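Local coordinates for putative efflux transporter (Bacteroides eggerthii, PDB 4L8J), which probably serves as the periplasmic adaptor (membrane-fusion) subunit of an efflux pump, as HlyD-family proteins do, linking an inner-membrane transporter to an outer-membrane channel, at residues A[54-57]-A[58-62]; A[174-177]-A[178-182]. All coordinates share one frame; numbering follows the deposited sequence.

Contact 1 (A[54-57]-A[58-62]); sequences QRVK and KGQLI
Lys57 and Gln60 close a type II beta turn: Gln60 N donates to Lys57 O over 3.1 Å. Lys58 and Gly59 fill its corners, and at phi 91° a side chain on Gly59 would collide with the carbonyl oxygen of Lys58, which explains the glycine. Gln60 then turns its side chain back over the turn. With CG anti to the backbone N (chi1 -171°) and the chain extended beyond it, the amide reaches the incoming strand, where OE1 accepts from Lys57 N at 3.1 Å in a nearly straight bond. One residue thus grips both backbone polar atoms of Lys57, its own N holding the carbonyl and its side-chain oxygen the N-H. The segment joins strand 55-56 to strand 61-65, which belong to the two facing four-stranded sheets of the barrel-sandwich (lipoyl-like) domain of HlyD-type adaptors, so the turn carries the chain from one sheet to the other. Val56 crosses the Gln60 side chain at about a right angle, its CB 3.5 Å from Gln60 OE1 and its CG1 3.9 Å from Gln60 NE2. On the inner side Val56 CG2 meets Ile62 CD1 at 4.2 Å; Val56 also touches Leu159, and Ile62 touches Val157. At the far end of the Gln60 amide a water takes N-H groups from Gln60 NE2 and Gln54 NE2, 2.9 Å from each, and donates to Arg55 O. The two amide planes stand 58° apart, their nitrogens meeting through the shared water; Gln54 OE1 is occupied by Val51 N. Asp136 anchors the turn to the rest of the domain, with a salt bridge to Lys57 NZ and a hydrogen bond from Lys58 N.

Contact 2 (A[174-177]-A[178-182]); sequences DYLY and LLRAK
Tyr175 O takes two backbone N-H groups at once, from Leu178 N at 3.0 Å and from Leu179 N at 3.4 Å, both weak bonds that share one acceptor at the N-cap of a short helix. One residue on, Leu176 O receives Arg180 N at 3.0 Å. Ala181 N, just past the last helical residue, makes a weak bond to Tyr177 O. On this short helix Leu178 lies between two tyrosines. Its CG sits over one face of the Tyr177 ring in a CH-pi contact, 3.8 Å from the ring centroid and 17° off the normal, while its CD2 approaches Tyr177 CE2 to 3.4 Å. The Tyr177 ring leans over the next residue because Tyr177 CG stands between the backbone N and the carbonyl carbon (chi1 72°), with both side chains pointing the same way. The other branch, Leu178 CD1, meets Tyr175 CD1 obliquely at 3.9 Å. An alanine in place of Leu178 would probably leave that face of the Tyr177 ring without its CH-pi partner and open a gap beside Tyr175. Further round the helix Leu176 sets its CD2 methyl over the centre of one face of the Arg180 guanidinium, 3.5 Å from Arg180 CZ, and Asp207 holds the NH2 end of that group in a salt bridge. Tyr175 OH bonds to Lys23, and Leu178 O to Ser245 OG. The helix thus packs against the six-stranded antiparallel barrel of the adaptor: Tyr175 and Leu178 pack against strand 20-29, Leu179 against strands 198-205 and 215-221, and Leu176 touches Tyr205 and Ile215 in those same two strands.

Overall arrangement
Contact 1 and contact 2 occupy opposite sides of the chain's centre, their centres 41 Å apart and their nearest atoms about 29 Å apart, and they share no secondary-structure element. Each mixes buried and exposed residues. The buried pair in contact 1, Val56 and Ile62, faces the interior of the barrel-sandwich sheets, whereas that of contact 2, Leu178 and Leu179, backs onto the six-stranded barrel. Residues 54-62 are a turn between sheets, secured by one backbone turn bond, side-chain amides, a water and the carboxylate of Asp136; residues 174-182 hold the short helix 176-180, secured by backbone bonds and by aliphatic groups against flat aromatic and guanidinium faces.

Contact 1 (A[54-57]-A[58-62])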
loop_
_atom_site.group_PDB
_atom_site.type_symbol
_atom_site.label_atom_id
_atom_site.label_comp_id
_atom_site.label_asym_id
_atom_site.label_seq_id
_atom_site.Cartn_x
_atom_site.Cartn_y
_atom_site.Cartn_z
ATOM N N GLN A 54 -33.700 37.366 32.110
ATOM C CA GLN A 54 -32.787 37.259 33.238
ATOM C C GLN A 54 -32.389 35.814 33.478
ATOM O O GLN A 54 -33.217 34.895 33.404
ATOM C CB GLN A 54 -33.416 37.857 34.506
ATOM C CG GLN A 54 -32.520 37.826 35.758
ATOM C CD GLN A 54 -33.107 38.653 36.868
ATOM O OE1 GLN A 54 -34.071 39.404 36.669
ATOM N NE2 GLN A 54 -32.538 38.539 38.065
ATOM N N ARG A 55 -31.108 35.628 33.780
ATOM C CA ARG A 55 -30.533 34.331 34.106
ATOM C C ARG A 55 -30.534 34.206 35.611
ATOM O O ARG A 55 -30.037 35.090 36.314
ATOM C CB ARG A 55 -29.119 34.194 33.500
ATOM C CG ARG A 55 -29.124 34.244 31.967
ATOM C CD ARG A 55 -27.736 34.225 31.351
ATOM N NE ARG A 55 -27.790 34.509 29.914
ATOM C CZ ARG A 55 -27.722 35.727 29.380
ATOM N NH1 ARG A 55 -27.589 36.797 30.159
ATOM N NH2 ARG A 55 -27.788 35.886 28.065
ATOM N N VAL A 56 -31.184 33.162 36.107
ATOM C CA VAL A 56 -31.325 32.904 37.530
ATOM C C VAL A 56 -30.651 31.577 37.887
ATOM O O VAL A 56 -30.441 30.723 37.026
ATOM C CB VAL A 56 -32.795 32.963 38.030
ATOM C CG1 VAL A 56 -33.423 34.313 37.743
ATOM C CG2 VAL A 56 -33.647 31.831 37.463
ATOM N N LYS A 57 -30.305 31.435 39.164
ATOM C CA LYS A 57 -29.685 30.257 39.749
ATOM C C LYS A 57 -30.711 29.501 40.588
ATOM O O LYS A 57 -31.650 30.109 41.090
ATOM C CB LYS A 57 -28.490 30.685 40.640
ATOM C CG LYS A 57 -27.320 31.368 39.891
ATOM C CD LYS A 57 -26.462 30.403 39.034
ATOM C CE LYS A 57 -25.470 29.581 39.839
ATOM N NZ LYS A 57 -24.720 28.615 38.990
ATOM N N LYS A 58 -30.511 28.180 40.781
ATOM C CA LYS A 58 -31.360 27.358 41.632
ATOM C C LYS A 58 -31.420 28.000 43.025
ATOM O O LYS A 58 -30.385 28.447 43.530
ATOM C CB LYS A 58 -30.800 25.916 41.700
ATOM C CG LYS A 58 -31.519 25.019 42.708
ATOM C CD LYS A 58 -30.913 23.632 42.815
ATOM C CE LYS A 58 -31.638 22.809 43.849
ATOM N NZ LYS A 58 -31.334 21.361 43.706
ATOM N N GLY A 59 -32.629 28.112 43.587
ATOM C CA GLY A 59 -32.850 28.705 44.907
ATOM C C GLY A 59 -33.119 30.196 44.927
ATOM O O GLY A 59 -33.581 30.725 45.948
ATOM N N GLN A 60 -32.806 30.894 43.814
ATOM C CA GLN A 60 -33.015 32.345 43.693
ATOM C C GLN A 60 -34.506 32.690 43.754
ATOM O O GLN A 60 -35.325 31.931 43.233
ATOM C CB GLN A 60 -32.407 32.862 42.396
ATOM C CG GLN A 60 -32.382 34.384 42.263
ATOM C CD GLN A 60 -31.556 34.850 41.104
ATOM O OE1 GLN A 60 -30.691 34.136 40.587
ATOM N NE2 GLN A 60 -31.745 36.095 40.728
ATOM N N LEU A 61 -34.849 33.836 44.382
ATOM C CA LEU A 61 -36.236 34.271 44.504
ATOM C C LEU A 61 -36.818 34.664 43.135
ATOM O O LEU A 61 -36.196 35.392 42.383
ATOM C CB LEU A 61 -36.356 35.454 45.505
ATOM C CG LEU A 61 -37.765 35.973 45.833
ATOM C CD1 LEU A 61 -38.597 34.926 46.556
ATOM C CD2 LEU A 61 -37.692 37.214 46.681
ATOM N N ILE A 62 -37.998 34.133 42.814
ATOM C CA ILE A 62 -38.738 34.457 41.583
ATOM C C ILE A 62 -39.850 35.424 41.925
ATOM O O ILE A 62 -40.059 36.411 41.222
ATOM C CB ILE A 62 -39.326 33.163 40.925
ATOM C CG1 ILE A 62 -38.212 32.177 40.493
ATOM C CG2 ILE A 62 -40.277 33.542 39.749
ATOM C CD1 ILE A 62 -37.339 32.686 39.354
HETATM O O HOH W 1 -30.170 36.949 38.428
#

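Contact 2 (A[174-177]-A[178-182])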
loop_
_atom_site.group_PDB
_atom_site.type_symbol
_atom_site.label_atom_id
_atom_site.label_comp_id
_atom_site.label_asym_id
_atom_site.label_seq_id
_atom_site.Cartn_x
_atom_site.Cartn_y
_atom_site.Cartn_z
ATOM N N ASP A 174 -23.158 4.346 7.476
ATOM C CA ASP A 174 -21.830 3.852 7.102
ATOM C C ASP A 174 -20.709 4.450 7.961
ATOM O O ASP A 174 -19.598 3.930 7.918
ATOM C CB ASP A 174 -21.546 4.126 5.611
ATOM C CG ASP A 174 -22.199 3.128 4.649
ATOM O OD1 ASP A 174 -22.939 2.226 5.125
ATOM O OD2 ASP A 174 -21.988 3.264 3.424
ATOM N N TYR A 175 -20.985 5.531 8.720
ATOM C CA TYR A 175 -19.997 6.175 9.573
ATOM C C TYR A 175 -20.107 5.717 11.037
ATOM O O TYR A 175 -19.530 6.353 11.903
ATOM C CB TYR A 175 -20.092 7.720 9.484
ATOM C CG TYR A 175 -19.743 8.339 8.144
ATOM C CD1 TYR A 175 -18.927 7.673 7.233
ATOM C CD2 TYR A 175 -20.192 9.608 7.805
ATOM C CE1 TYR A 175 -18.628 8.225 5.985
ATOM C CE2 TYR A 175 -19.873 10.187 6.568
ATOM C CZ TYR A 175 -19.083 9.492 5.665
ATOM O OH TYR A 175 -18.761 10.042 4.443
ATOM N N LEU A 176 -20.838 4.615 11.318
ATOM C CA LEU A 176 -20.930 4.061 12.662
ATOM C C LEU A 176 -19.532 3.771 13.253
ATOM O O LEU A 176 -19.324 4.026 14.441
ATOM C CB LEU A 176 -21.774 2.785 12.669
ATOM C CG LEU A 176 -21.985 2.106 14.049
ATOM C CD1 LEU A 176 -22.618 3.079 15.069
ATOM C CD2 LEU A 176 -22.791 0.829 13.907
ATOM N N TYR A 177 -18.580 3.259 12.428
ATOM C CA TYR A 177 -17.207 2.946 12.883
ATOM C C TYR A 177 -16.490 4.202 13.397
ATOM O O TYR A 177 -15.689 4.112 14.329
ATOM C CB TYR A 177 -16.396 2.257 11.774
ATOM C CG TYR A 177 -15.973 3.146 10.625
ATOM C CD1 TYR A 177 -16.865 3.483 9.612
ATOM C CD2 TYR A 177 -14.658 3.579 10.503
ATOM C CE1 TYR A 177 -16.479 4.292 8.544
ATOM C CE2 TYR A 177 -14.255 4.371 9.426
ATOM C CZ TYR A 177 -15.174 4.738 8.456
ATOM O OH TYR A 177 -14.795 5.523 7.385
ATOM N N LEU A 178 -16.820 5.381 12.831
ATOM C CA LEU A 178 -16.210 6.626 13.284
ATOM C C LEU A 178 -16.763 7.015 14.643
ATOM O O LEU A 178 -15.995 7.503 15.458
ATOM C CB LEU A 178 -16.346 7.776 12.257
ATOM C CG LEU A 178 -15.675 7.499 10.891
ATOM C CD1 LEU A 178 -16.090 8.522 9.843
ATOM C CD2 LEU A 178 -14.164 7.397 11.011
ATOM N N LEU A 179 -18.066 6.772 14.907
ATOM C CA LEU A 179 -18.662 7.058 16.215
ATOM C C LEU A 179 -18.161 6.087 17.288
ATOM O O LEU A 179 -18.060 6.465 18.447
ATOM C CB LEU A 179 -20.190 6.996 16.170
ATOM C CG LEU A 179 -20.899 8.162 15.474
ATOM C CD1 LEU A 179 -22.349 7.797 15.178
ATOM C CD2 LEU A 179 -20.855 9.432 16.330
ATOM N N ARG A 180 -17.869 4.838 16.903
ATOM C CA ARG A 180 -17.380 3.816 17.818
ATOM C C ARG A 180 -15.864 3.961 18.111
ATOM O O ARG A 180 -15.403 3.408 19.104
ATOM C CB ARG A 180 -17.653 2.415 17.250
ATOM C CG ARG A 180 -19.103 1.981 17.354
ATOM C CD ARG A 180 -19.337 0.715 16.560
ATOM N NE ARG A 180 -20.610 0.080 16.921
ATOM C CZ ARG A 180 -21.104 -1.014 16.343
ATOM N NH1 ARG A 180 -20.451 -1.601 15.333
ATOM N NH2 ARG A 180 -22.262 -1.523 16.753
ATOM N N ALA A 181 -15.084 4.655 17.250
ATOM C CA ALA A 181 -13.643 4.798 17.467
ATOM C C ALA A 181 -13.357 5.372 18.845
ATOM O O ALA A 181 -14.043 6.293 19.304
ATOM C CB ALA A 181 -13.006 5.671 16.396
ATOM N N LYS A 182 -12.357 4.777 19.532
ATOM C CA LYS A 182 -11.948 5.198 20.868
ATOM C C LYS A 182 -11.496 6.640 20.840
ATOM O O LYS A 182 -10.770 7.074 19.924
ATOM C CB LYS A 182 -10.808 4.298 21.403
#